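Local coordinates for protein putative xanthine dehydrogenase YAGS fad-binding subunit (Escherichia coli, PDB 5G5G) that probably serves as the molybdenum-cofactor-binding subunit of a periplasmic aldehyde oxidase, which oxidises aldehydes to carboxylic acids, at residues Q583-V595 / R603-R615. Numbering follows the deposited sequence.
Sequences QSTFAGHFVEVGV and RVRRMLAVCAAGR. With MCN (pterin cytosine dinucleotide), chain Y.
Glu592 faces two consecutive arginines across the strand pair, and each of its oxygens has its own donors. Glu592 OE2 presents its anti lone pair to Arg605 NE (2.8 Å) and also accepts from a water, with the carboxylate and guanidinium planes only 29° apart. Glu592 OE1 takes Arg606 NH2 at 2.9 Å, on the anti side but tilted out of the carboxylate plane, and is hydrogen-bonded to His433 as well; here the two planes stand at 80°. With CG anti to the backbone N (chi1 177°) and the chain extended beyond it, the carboxylate lies between both guanidinium edges. Arg605 NH1 goes on to Asp426, and Arg606 NH1 to Phe412 O. An alanine here would remove both carboxylate oxygens and is likely to leave Arg605 NE and Arg606 NH2 without their acceptors. Beneath the side chains, Glu592 O accepts from Arg605 N at 2.8 Å and, on a longer bond, from Arg606 N at 3.3 Å. The N and O of Phe586, Gly588 and Phe590 bond in pairs to the O and N of Ala612, Val610 and Leu608, while Ala587, His589 and Val591 make backbone hydrogen bonds with strand 429-441. His589 ND1 meets a water (2.9 Å) that donates weakly to Leu608 O. Past the strand end, Arg615 O accepts from N4 of the cofactor's cytosine (2.9 Å). The arrangement is an antiparallel beta hairpin with a classic bulge, Arg605 and Arg606 opposing Glu592, that leads into the pterin cytosine dinucleotide pocket.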
loop_
_atom_site.group_PDB
_atom_site.type_symbol
_atom_site.label_atom_id
_atom_site.label_comp_id
_atom_site.label_asym_id
_atom_site.label_seq_id
_atom_site.Cartn_x
_atom_site.Cartn_y
_atom_site.Cartn_z
ATOM N N GLN C 583 -27.633 14.956 5.217
ATOM C CA GLN C 583 -27.287 13.660 5.797
ATOM C C GLN C 583 -25.771 13.541 5.767
ATOM O O GLN C 583 -25.140 13.558 4.686
ATOM C CB GLN C 583 -27.900 12.516 5.020
ATOM C CG GLN C 583 -29.409 12.618 4.895
ATOM C CD GLN C 583 -30.024 11.376 4.276
ATOM O OE1 GLN C 583 -29.472 10.272 4.375
ATOM N NE2 GLN C 583 -31.178 11.558 3.630
ATOM N N SER C 584 -25.186 13.414 6.951
ATOM C CA SER C 584 -23.729 13.308 7.028
ATOM C C SER C 584 -23.359 12.340 8.151
ATOM O O SER C 584 -24.234 11.822 8.904
ATOM C CB SER C 584 -23.100 14.710 7.308
ATOM O OG SER C 584 -23.575 15.696 6.369
ATOM N N THR C 585 -22.065 12.097 8.201
ATOM C CA THR C 585 -21.409 11.275 9.197
ATOM C C THR C 585 -20.255 12.026 9.816
ATOM O O THR C 585 -19.659 12.891 9.180
ATOM C CB THR C 585 -20.943 9.927 8.575
ATOM O OG1 THR C 585 -19.873 10.140 7.650
ATOM C CG2 THR C 585 -22.120 9.234 7.912
ATOM N N PHE C 586 -19.962 11.701 11.083
ATOM C CA PHE C 586 -19.047 12.480 11.916
ATOM C C PHE C 586 -18.112 11.568 12.690
ATOM O O PHE C 586 -18.454 10.415 13.013
ATOM C CB PHE C 586 -19.867 13.347 12.911
ATOM C CG PHE C 586 -20.838 14.266 12.223
ATOM C CD1 PHE C 586 -20.445 15.502 11.795
ATOM C CD2 PHE C 586 -22.124 13.851 11.973
ATOM C CE1 PHE C 586 -21.314 16.348 11.119
ATOM C CE2 PHE C 586 -23.007 14.667 11.284
ATOM C CZ PHE C 586 -22.580 15.938 10.876
ATOM N N ALA C 587 -16.949 12.100 13.030
ATOM C CA ALA C 587 -15.989 11.412 13.890
ATOM C C ALA C 587 -15.177 12.364 14.727
ATOM O O ALA C 587 -15.016 13.537 14.385
ATOM C CB ALA C 587 -15.021 10.553 13.052
ATOM N N GLY C 588 -14.608 11.822 15.790
ATOM C CA GLY C 588 -13.600 12.496 16.572
ATOM C C GLY C 588 -12.390 11.573 16.652
ATOM O O GLY C 588 -12.511 10.403 17.037
ATOM N N HIS C 589 -11.248 12.080 16.206
ATOM C CA HIS C 589 -9.993 11.365 16.174
ATOM C C HIS C 589 -9.020 11.914 17.171
ATOM O O HIS C 589 -8.765 13.138 17.166
ATOM C CB HIS C 589 -9.360 11.495 14.799
ATOM C CG HIS C 589 -10.086 10.750 13.736
ATOM N ND1 HIS C 589 -10.120 9.373 13.688
ATOM C CD2 HIS C 589 -10.864 11.183 12.726
ATOM C CE1 HIS C 589 -10.848 8.994 12.660
ATOM N NE2 HIS C 589 -11.320 10.071 12.065
ATOM N N PHE C 590 -8.478 11.024 18.013
ATOM C CA PHE C 590 -7.574 11.395 19.123
ATOM C C PHE C 590 -6.305 10.566 18.989
ATOM O O PHE C 590 -6.404 9.346 18.823
ATOM C CB PHE C 590 -8.217 11.131 20.503
ATOM C CG PHE C 590 -9.348 12.030 20.825
ATOM C CD1 PHE C 590 -10.621 11.751 20.327
ATOM C CD2 PHE C 590 -9.157 13.192 21.597
ATOM C CE1 PHE C 590 -11.677 12.603 20.601
ATOM C CE2 PHE C 590 -10.224 14.007 21.922
ATOM C CZ PHE C 590 -11.498 13.737 21.380
ATOM N N VAL C 591 -5.140 11.213 18.941
ATOM C CA VAL C 591 -3.871 10.544 18.692
ATOM C C VAL C 591 -2.804 10.959 19.678
ATOM O O VAL C 591 -2.711 12.146 20.048
ATOM C CB VAL C 591 -3.337 10.901 17.270
ATOM C CG1 VAL C 591 -1.956 10.324 17.066
ATOM C CG2 VAL C 591 -4.321 10.444 16.212
ATOM N N GLU C 592 -2.005 9.988 20.100
ATOM C CA GLU C 592 -0.792 10.253 20.847
ATOM C C GLU C 592 0.385 9.860 19.973
ATOM O O GLU C 592 0.386 8.727 19.398
ATOM C CB GLU C 592 -0.807 9.491 22.192
ATOM C CG GLU C 592 0.462 9.654 23.028
ATOM C CD GLU C 592 0.442 8.792 24.283
ATOM O OE1 GLU C 592 -0.439 8.945 25.122
ATOM O OE2 GLU C 592 1.353 7.978 24.455
ATOM N N VAL C 593 1.360 10.763 19.813
ATOM C CA VAL C 593 2.539 10.464 19.017
ATOM C C VAL C 593 3.795 10.615 19.826
ATOM O O VAL C 593 3.808 11.329 20.860
ATOM C CB VAL C 593 2.739 11.394 17.813
ATOM C CG1 VAL C 593 1.580 11.234 16.907
ATOM C CG2 VAL C 593 2.901 12.855 18.262
ATOM N N GLY C 594 4.870 9.984 19.343
ATOM C CA GLY C 594 6.180 10.233 19.898
ATOM C C GLY C 594 7.019 10.830 18.766
ATOM O O GLY C 594 6.899 10.396 17.613
ATOM N N VAL C 595 7.849 11.810 19.102
ATOM C CA VAL C 595 8.780 12.385 18.126
ATOM C C VAL C 595 10.165 12.234 18.745
ATOM O O VAL C 595 10.417 12.688 19.873
ATOM C CB VAL C 595 8.479 13.850 17.780
ATOM C CG1 VAL C 595 9.545 14.415 16.816
ATOM C CG2 VAL C 595 7.065 13.997 17.178
ATOM N N ARG C 603 6.501 8.501 15.429
ATOM C CA ARG C 603 5.963 7.150 15.655
ATOM C C ARG C 603 4.650 7.336 16.437
ATOM O O ARG C 603 4.599 8.036 17.476
ATOM C CB ARG C 603 6.957 6.269 16.442
ATOM C CG ARG C 603 8.282 6.034 15.720
ATOM C CD ARG C 603 8.197 5.071 14.558
ATOM N NE ARG C 603 9.514 4.948 13.950
ATOM C CZ ARG C 603 9.937 5.548 12.830
ATOM N NH1 ARG C 603 9.153 6.322 12.092
ATOM N NH2 ARG C 603 11.174 5.324 12.400
ATOM N N VAL C 604 3.597 6.752 15.920
ATOM C CA VAL C 604 2.316 6.864 16.579
ATOM C C VAL C 604 2.223 5.890 17.732
ATOM O O VAL C 604 2.510 4.708 17.576
ATOM C CB VAL C 604 1.168 6.653 15.605
ATOM C CG1 VAL C 604 -0.202 6.937 16.261
ATOM C CG2 VAL C 604 1.365 7.565 14.397
ATOM N N ARG C 605 1.756 6.376 18.879
ATOM C CA ARG C 605 1.660 5.597 20.100
ATOM C C ARG C 605 0.296 5.037 20.449
ATOM O O ARG C 605 0.236 3.941 21.006
ATOM C CB ARG C 605 2.165 6.397 21.275
ATOM C CG ARG C 605 3.670 6.641 21.164
ATOM C CD ARG C 605 4.124 7.836 21.978
ATOM N NE ARG C 605 3.955 7.637 23.424
ATOM C CZ ARG C 605 4.902 7.220 24.272
ATOM N NH1 ARG C 605 6.114 6.945 23.857
ATOM N NH2 ARG C 605 4.622 7.128 25.563
ATOM N N ARG C 606 -0.778 5.759 20.109
ATOM C CA ARG C 606 -2.129 5.368 20.418
ATOM C C ARG C 606 -3.055 6.160 19.507
ATOM O O ARG C 606 -2.815 7.358 19.276
ATOM C CB ARG C 606 -2.385 5.712 21.878
ATOM C CG ARG C 606 -3.667 5.193 22.443
ATOM C CD ARG C 606 -3.591 5.302 23.977
ATOM N NE ARG C 606 -3.085 6.581 24.522
ATOM C CZ ARG C 606 -3.818 7.495 25.183
ATOM N NH1 ARG C 606 -5.110 7.343 25.371
ATOM N NH2 ARG C 606 -3.265 8.578 25.679
ATOM N N MET C 607 -4.084 5.483 18.979
ATOM C CA MET C 607 -5.142 6.155 18.211
ATOM C C MET C 607 -6.513 5.710 18.663
ATOM O O MET C 607 -6.717 4.524 18.905
ATOM C CB MET C 607 -4.976 5.870 16.712
ATOM C CG MET C 607 -3.613 6.206 16.166
ATOM S SD MET C 607 -3.513 5.734 14.414
ATOM C CE MET C 607 -4.528 6.978 13.671
ATOM N N LEU C 608 -7.422 6.688 18.772
ATOM C CA LEU C 608 -8.829 6.446 19.057
ATOM C C LEU C 608 -9.662 7.150 17.995
ATOM O O LEU C 608 -9.421 8.312 17.694
ATOM C CB LEU C 608 -9.238 6.933 20.436
ATOM C CG LEU C 608 -10.737 6.897 20.768
ATOM C CD1 LEU C 608 -11.266 5.474 20.812
ATOM C CD2 LEU C 608 -11.009 7.608 22.089
ATOM N N ALA C 609 -10.624 6.456 17.420
ATOM C CA ALA C 609 -11.667 7.075 16.579
ATOM C C ALA C 609 -13.043 6.830 17.219
ATOM O O ALA C 609 -13.401 5.682 17.504
ATOM C CB ALA C 609 -11.659 6.490 15.192
ATOM N N VAL C 610 -13.813 7.894 17.394
ATOM C CA VAL C 610 -15.185 7.769 17.780
ATOM C C VAL C 610 -16.061 8.239 16.602
ATOM O O VAL C 610 -15.980 9.395 16.174
ATOM C CB VAL C 610 -15.505 8.553 19.073
ATOM C CG1 VAL C 610 -16.950 8.322 19.487
ATOM C CG2 VAL C 610 -14.550 8.180 20.240
ATOM N N CYS C 611 -16.892 7.324 16.071
ATOM C CA CYS C 611 -17.659 7.548 14.854
ATOM C C CYS C 611 -19.160 7.494 15.066
ATOM O O CYS C 611 -19.678 6.637 15.846
ATOM C CB CYS C 611 -17.281 6.452 13.862
ATOM S SG CYS C 611 -15.567 6.497 13.420
ATOM N N ALA C 612 -19.852 8.362 14.325
ATOM C CA ALA C 612 -21.309 8.376 14.214
ATOM C C ALA C 612 -21.671 8.226 12.734
ATOM O O ALA C 612 -21.523 9.171 11.933
ATOM C CB ALA C 612 -21.858 9.664 14.780
ATOM N N ALA C 613 -22.078 7.000 12.368
ATOM C CA ALA C 613 -22.290 6.618 10.970
ATOM C C ALA C 613 -23.608 5.845 10.811
ATOM O O ALA C 613 -23.727 4.838 10.102
ATOM C CB ALA C 613 -21.100 5.795 10.512
ATOM N N GLY C 614 -24.640 6.353 11.445
ATOM C CA GLY C 614 -25.945 5.633 11.514
ATOM C C GLY C 614 -25.877 4.332 12.309
ATOM O O GLY C 614 -24.935 4.092 13.063
ATOM N N ARG C 615 -26.850 3.476 12.068
ATOM C CA ARG C 615 -26.840 2.100 12.626
ATOM C C ARG C 615 -25.694 1.322 12.023
ATOM O O ARG C 615 -25.588 1.260 10.794
ATOM C CB ARG C 615 -28.152 1.416 12.313
ATOM C CG ARG C 615 -28.139 -0.107 12.570
ATOM C CD ARG C 615 -29.519 -0.664 12.368
ATOM N NE ARG C 615 -30.455 -0.283 13.414
ATOM C CZ ARG C 615 -31.787 -0.294 13.279
ATOM N NH1 ARG C 615 -32.372 -0.550 12.097
ATOM N NH2 ARG C 615 -32.558 -0.001 14.327
HETATM N N1 MCN Y . -20.503 -0.889 7.599
HETATM C C2 MCN Y . -21.291 -1.462 8.697
HETATM N N3 MCN Y . -22.371 -0.410 8.947
HETATM C C4 MCN Y . -22.577 0.809 8.477
HETATM C C5 MCN Y . -21.711 1.110 7.285
HETATM C C6 MCN Y . -20.727 0.316 6.977
HETATM O O2 MCN Y . -21.191 -2.439 9.228
HETATM N N4 MCN Y . -23.451 1.679 8.837
HETATM C "C1'" MCN Y . -19.301 -1.669 7.352
HETATM C C2D MCN Y . -19.616 -2.989 6.552
HETATM O "O2'" MCN Y . -18.624 -3.971 6.840
HETATM C "C3'" MCN Y . -19.485 -2.461 5.215
HETATM C C4D MCN Y . -18.263 -1.441 5.109
HETATM O O4D MCN Y . -18.404 -0.924 6.519
HETATM O "O3'" MCN Y . -19.282 -3.407 4.104
HETATM C "C5'" MCN Y . -18.225 -0.312 4.259
HETATM O "O5'" MCN Y . -19.498 0.187 3.923
HETATM P PA MCN Y . -19.598 1.622 3.344
HETATM O O1A MCN Y . -21.007 1.765 2.771
HETATM O O2A MCN Y . -19.062 2.611 4.318
HETATM O O3A MCN Y . -18.519 1.609 2.050
HETATM P PB MCN Y . -18.877 1.050 0.615
HETATM O O1B MCN Y . -19.473 2.107 -0.209
HETATM O O2B MCN Y . -19.579 -0.262 0.748
HETATM O O3B MCN Y . -17.418 0.682 0.159
HETATM C C10 MCN Y . -16.559 1.736 -0.451
HETATM C "C9'" MCN Y . -15.547 2.301 0.482
HETATM C "C8'" MCN Y . -14.819 3.520 -0.308
HETATM S "S8'" MCN Y . -15.716 4.623 -1.195
HETATM C "C7'" MCN Y . -13.581 3.451 -0.358
HETATM S "S7'" MCN Y . -12.614 4.583 -1.348
HETATM C "C6'" MCN Y . -12.733 2.563 0.603
HETATM C C7 MCN Y . -13.780 1.968 1.660
HETATM O "O9'" MCN Y . -14.832 1.332 1.054
HETATM N "N5'" MCN Y . -12.282 1.394 -0.319
HETATM C C4A MCN Y . -11.772 0.141 0.324
HETATM N "N8'" MCN Y . -13.065 0.925 2.425
HETATM C C4B MCN Y . -12.325 -0.004 1.784
HETATM N "N1'" MCN Y . -11.802 -1.063 2.526
HETATM C "C2'" MCN Y . -11.232 -2.192 1.927
HETATM N "N2'" MCN Y . -10.747 -3.135 2.581
HETATM N "N3'" MCN Y . -10.775 -1.986 0.654
HETATM C "C4'" MCN Y . -11.121 -1.029 -0.286
HETATM O "O4'" MCN Y . -10.815 -0.813 -1.474
HETATM O O HOH W 1 -7.925 8.099 15.119
HETATM O O HOH W 2 -0.015 5.604 25.291
#